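Local coordinates for probable threonyl-tRNA synthetase 1 (Aeropyrum pernix, PDB 3A32), which probably attaches threonine to tRNA(Thr) in two steps through Thr-AMP, as a zinc-dependent class II synthetase lacking the domain that edits mischarged seryl-tRNA, at residues 10-15 with 394-399; 16-21 with 42-47. All blocks are in the same frame, centred on the assembly; numbering follows the deposited sequence.

Interaction 1. Residues 10-15 with 394-399. With SO4 (sulfate ion), chain B.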
# COMPACT_ATOMS: atom_id res chain seq x y z
N ILE A 10 -9.26 -21.98 3.35
CA ILE A 10 -9.09 -21.73 4.82
C ILE A 10 -7.90 -22.52 5.37
O ILE A 10 -7.19 -22.03 6.26
CB ILE A 10 -10.42 -22.09 5.63
CG1 ILE A 10 -11.50 -21.04 5.40
CG2 ILE A 10 -10.19 -22.17 7.15
CD1 ILE A 10 -12.98 -21.61 5.57
N ASP A 11 -7.70 -23.72 4.84
CA ASP A 11 -6.57 -24.60 5.17
C ASP A 11 -5.26 -24.10 4.55
O ASP A 11 -4.25 -23.99 5.23
CB ASP A 11 -6.86 -26.02 4.64
CG ASP A 11 -8.06 -26.67 5.35
OD1 ASP A 11 -8.10 -26.60 6.59
OD2 ASP A 11 -8.94 -27.23 4.67
N TYR A 12 -5.27 -23.85 3.25
CA TYR A 12 -4.11 -23.26 2.57
C TYR A 12 -3.71 -21.92 3.16
O TYR A 12 -2.53 -21.72 3.43
CB TYR A 12 -4.40 -23.09 1.08
CG TYR A 12 -4.54 -24.39 0.35
CD1 TYR A 12 -3.47 -25.31 0.30
CD2 TYR A 12 -5.74 -24.74 -0.23
CE1 TYR A 12 -3.59 -26.50 -0.36
CE2 TYR A 12 -5.89 -25.97 -0.89
CZ TYR A 12 -4.80 -26.82 -0.96
OH TYR A 12 -4.93 -27.99 -1.63
N ALA A 13 -4.68 -21.01 3.38
CA ALA A 13 -4.33 -19.69 3.90
C ALA A 13 -3.61 -19.81 5.25
O ALA A 13 -2.74 -19.02 5.55
CB ALA A 13 -5.58 -18.76 4.00
N TYR A 14 -4.03 -20.76 6.08
CA TYR A 14 -3.49 -20.99 7.42
C TYR A 14 -2.11 -21.64 7.31
O TYR A 14 -1.14 -21.21 7.97
CB TYR A 14 -4.47 -21.87 8.24
CG TYR A 14 -3.85 -22.56 9.45
CD1 TYR A 14 -3.63 -21.86 10.62
CD2 TYR A 14 -3.45 -23.90 9.39
CE1 TYR A 14 -3.03 -22.47 11.74
CE2 TYR A 14 -2.82 -24.54 10.49
CZ TYR A 14 -2.64 -23.80 11.68
OH TYR A 14 -2.05 -24.40 12.79
N GLU A 15 -2.01 -22.69 6.46
CA GLU A 15 -0.74 -23.41 6.27
C GLU A 15 0.37 -22.54 5.66
O GLU A 15 1.54 -22.65 6.03
CB GLU A 15 -0.96 -24.67 5.45
CG GLU A 15 -1.94 -25.73 6.08
CD GLU A 15 -2.27 -26.89 5.11
OE1 GLU A 15 -1.99 -26.81 3.86
OE2 GLU A 15 -2.77 -27.93 5.61
N THR A 394 2.66 -27.96 3.37
CA THR A 394 2.44 -26.84 4.29
C THR A 394 2.89 -25.50 3.72
O THR A 394 2.05 -24.71 3.32
CB THR A 394 3.09 -27.14 5.64
OG1 THR A 394 2.25 -28.13 6.29
CG2 THR A 394 3.11 -25.93 6.53
N ALA A 395 4.20 -25.28 3.62
CA ALA A 395 4.77 -24.00 3.27
C ALA A 395 4.81 -23.72 1.75
O ALA A 395 4.73 -22.53 1.34
CB ALA A 395 6.14 -23.88 3.85
N LYS A 396 4.92 -24.79 0.93
CA LYS A 396 4.89 -24.68 -0.53
C LYS A 396 5.74 -23.51 -1.07
O LYS A 396 5.18 -22.58 -1.71
CB LYS A 396 3.45 -24.56 -1.03
CG LYS A 396 2.62 -25.81 -0.84
CD LYS A 396 1.16 -25.61 -1.17
CE LYS A 396 0.46 -26.96 -1.11
NZ LYS A 396 0.33 -27.51 0.28
N PRO A 397 7.08 -23.54 -0.80
CA PRO A 397 7.93 -22.42 -1.21
C PRO A 397 7.93 -22.32 -2.71
O PRO A 397 7.78 -23.33 -3.38
CB PRO A 397 9.33 -22.84 -0.70
CG PRO A 397 9.04 -23.84 0.42
CD PRO A 397 7.86 -24.60 -0.14
N ALA A 398 8.05 -21.12 -3.27
CA ALA A 398 8.09 -20.99 -4.73
C ALA A 398 9.26 -21.80 -5.33
O ALA A 398 9.06 -22.53 -6.29
CB ALA A 398 8.17 -19.48 -5.17
N VAL A 399 10.45 -21.71 -4.75
CA VAL A 399 11.65 -22.39 -5.27
C VAL A 399 12.33 -23.13 -4.12
O VAL A 399 12.54 -22.50 -3.10
CB VAL A 399 12.64 -21.37 -5.93
CG1 VAL A 399 13.90 -22.06 -6.52
CG2 VAL A 399 11.94 -20.52 -7.08
S SO4 B . -1.47 -30.59 -0.53
O1 SO4 B . -0.13 -30.91 -1.03
O2 SO4 B . -2.46 -29.99 -1.43
O3 SO4 B . -2.00 -31.90 -0.20
O4 SO4 B . -1.33 -29.72 0.64
O HOH W 1 -0.28 -25.65 2.03
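Tyr12 and Glu15 of helix 9-15, in the catalytic region, meet Thr394 and Lys396 of the anticodon-binding domain, in the loop between helix 384-393 and strand 399-403. The link is largely mediated. Glu15 OE1 and Lys396 NZ are 4.3 Å apart, beyond a salt bridge, with a water between them. That water accepts from Lys396 NZ at 2.6 Å and lies 2.8 Å from Glu15 OE1 and from Thr394 O, both among the acceptors competing for its protons. Glu15 OE1 also forms a salt bridge with Lys7.

The lysine chain runs extended and then bends at its last torsion (chi4 70°), which sets NZ near the plane of the Tyr12 ring, 4.1 Å from CE1 at its edge. A sulfate, probably from the crystallisation liquor, spans the same two side chains: Lys396 NZ donates to its O4 at 2.8 Å and Tyr12 OH to its O2 at 3.2 Å. Lys7 also binds this ion, and Glu392 O takes another bond from Lys396 NZ. Direct packing is slight, with Glu15 CB 3.7 Å from Thr394 O. The result is a small polar interdomain contact, bridged by water and, in this crystal, by sulfate.

Interaction 2. Residues 16-21 with 42-47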
# COMPACT_ATOMS: atom_id res chain seq x y z
N LEU A 16 -0.00 -21.65 4.73
CA LEU A 16 0.95 -20.73 4.12
C LEU A 16 1.19 -19.52 5.02
O LEU A 16 1.99 -18.62 4.66
CB LEU A 16 0.40 -20.21 2.79
CG LEU A 16 0.25 -21.25 1.67
CD1 LEU A 16 -0.64 -20.73 0.58
CD2 LEU A 16 1.66 -21.66 1.16
N ASP A 17 0.47 -19.49 6.15
CA ASP A 17 0.46 -18.33 7.07
C ASP A 17 0.02 -17.01 6.36
O ASP A 17 0.48 -15.93 6.69
CB ASP A 17 1.81 -18.21 7.81
CG ASP A 17 1.76 -17.23 9.03
OD1 ASP A 17 0.76 -17.18 9.78
OD2 ASP A 17 2.77 -16.51 9.24
N ILE A 18 -0.87 -17.11 5.39
CA ILE A 18 -1.48 -15.93 4.79
C ILE A 18 -2.45 -15.33 5.80
O ILE A 18 -2.54 -14.10 5.96
CB ILE A 18 -2.16 -16.30 3.43
CG1 ILE A 18 -1.11 -16.77 2.41
CG2 ILE A 18 -3.01 -15.12 2.90
CD1 ILE A 18 -1.69 -17.17 1.03
N THR A 19 -3.19 -16.20 6.51
CA THR A 19 -4.12 -15.71 7.56
C THR A 19 -3.99 -16.45 8.85
O THR A 19 -3.40 -17.54 8.92
CB THR A 19 -5.64 -15.79 7.15
OG1 THR A 19 -5.94 -17.11 6.68
CG2 THR A 19 -5.94 -14.81 6.02
N VAL A 20 -4.53 -15.83 9.90
CA VAL A 20 -4.82 -16.49 11.16
C VAL A 20 -6.17 -17.21 11.06
O VAL A 20 -7.15 -16.64 10.60
CB VAL A 20 -4.83 -15.46 12.35
CG1 VAL A 20 -5.16 -16.20 13.69
CG2 VAL A 20 -3.49 -14.72 12.46
N LYS A 21 -6.24 -18.46 11.49
CA LYS A 21 -7.47 -19.23 11.48
C LYS A 21 -8.40 -18.73 12.61
O LYS A 21 -7.99 -18.64 13.77
CB LYS A 21 -7.15 -20.73 11.63
CG LYS A 21 -8.03 -21.66 10.81
CD LYS A 21 -7.37 -23.01 10.52
CE LYS A 21 -7.53 -23.96 11.70
NZ LYS A 21 -7.12 -25.40 11.43
N PRO A 42 -11.06 -11.02 8.31
CA PRO A 42 -9.83 -11.79 8.04
C PRO A 42 -8.60 -11.12 8.64
O PRO A 42 -8.33 -9.94 8.43
CB PRO A 42 -9.75 -11.82 6.49
CG PRO A 42 -11.14 -11.67 6.04
CD PRO A 42 -11.81 -10.71 7.07
N LEU A 43 -7.84 -11.89 9.38
CA LEU A 43 -6.64 -11.32 9.96
C LEU A 43 -5.46 -11.88 9.20
O LEU A 43 -5.14 -13.05 9.32
CB LEU A 43 -6.57 -11.58 11.49
CG LEU A 43 -5.33 -11.26 12.32
CD1 LEU A 43 -4.89 -9.79 12.18
CD2 LEU A 43 -5.58 -11.68 13.84
N PHE A 44 -4.87 -11.05 8.36
CA PHE A 44 -3.69 -11.44 7.61
C PHE A 44 -2.48 -11.52 8.50
O PHE A 44 -2.27 -10.67 9.37
CB PHE A 44 -3.49 -10.54 6.38
CG PHE A 44 -4.43 -10.87 5.28
CD1 PHE A 44 -4.08 -11.81 4.34
CD2 PHE A 44 -5.72 -10.34 5.28
CE1 PHE A 44 -4.99 -12.15 3.33
CE2 PHE A 44 -6.61 -10.66 4.30
CZ PHE A 44 -6.26 -11.58 3.32
N SER A 45 -1.70 -12.58 8.31
CA SER A 45 -0.62 -12.89 9.22
C SER A 45 0.76 -12.50 8.58
O SER A 45 0.83 -11.63 7.69
CB SER A 45 -0.76 -14.36 9.64
OG SER A 45 0.33 -14.74 10.44
N LEU A 46 1.84 -13.13 9.03
CA LEU A 46 3.19 -12.74 8.59
C LEU A 46 3.43 -13.11 7.12
O LEU A 46 3.97 -12.30 6.38
CB LEU A 46 4.27 -13.39 9.50
CG LEU A 46 4.74 -12.55 10.71
CD1 LEU A 46 3.59 -11.94 11.50
CD2 LEU A 46 5.69 -13.34 11.66
N GLY A 47 3.03 -14.31 6.70
CA GLY A 47 3.10 -14.70 5.31
C GLY A 47 2.20 -13.89 4.42
O GLY A 47 2.55 -13.62 3.25
O HOH W 2 -8.74 -14.60 10.03
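Thr19 and Phe44 form a single antiparallel bridge, a non-hydrogen-bonded pair with their CA atoms 4.3 Å apart. Two backbone bonds flank it: Ser45 N gives to Ile18 O at 2.9 Å, from above the carbonyl plane, and Val20 N gives to Leu43 O at 2.9 Å, almost in line with the C=O bond. Between Val20 and Leu43 a water takes the place of the return bond, donating to Val20 O and accepting from Leu43 N.

The side chains divide between a polar and an apolar group. Asp17, in a Schellman motif just after helix 9-15, has CG anti to its backbone N (chi1 -167°). Its OD1 receives the Ser45 hydroxyl at 2.6 Å, from 37° out of the carboxylate plane, while OD2 takes a weak bond of 3.4 Å from Gly47 N. Thr19 CG2, anti to the carbonyl carbon, sits over one face of the Phe44 ring in a CH-pi contact, 4.0 Å from the centroid and 16° off the normal. Ile18 lies alongside the same phenyl group and brings CG2 to 3.6 Å from CE1. Val20 and Leu43 likewise run side by side, the CG2 branch of Val20 against CG and CD2 of Leu43.

Helix 317-327 covers Ile18 through Leu321 and Leu325, and Arg52 makes a cation-pi contact with Phe44. Across the dimer interface, Leu118 of the second subunit packs on Val20. Asp17 OD2 also lies close to Glu122 OE2 of the second subunit, with Lys125 of that subunit in only a long, weak ion pair with OD1. Two carboxylates this close, that of Asp17 buried, could raise each other's affinity for a proton, and the short Ser45 bond would help to stabilise negative charge on Asp17.

In the fold
Helix 9-15 and the turn that follows it connect the two contacts, whose centres are about 10 Å apart on the same side of the chain's centre. Along the sequence the order is 10-15, 16-21, 42-47, 394-399, so interaction 2 falls wholly within the span bridged by interaction 1. They touch directly: Ala13 O lies 3.0 Å from Thr19 N, a probable hydrogen bond, and Ala395 O is 3.2 Å from Leu16 CD2. Interaction 1 looks to the anticodon-binding domain, interaction 2 to helix 317-327 and the second subunit. One short N-terminal segment thus borders both the domain boundary and the dimer interface, away from the zinc site.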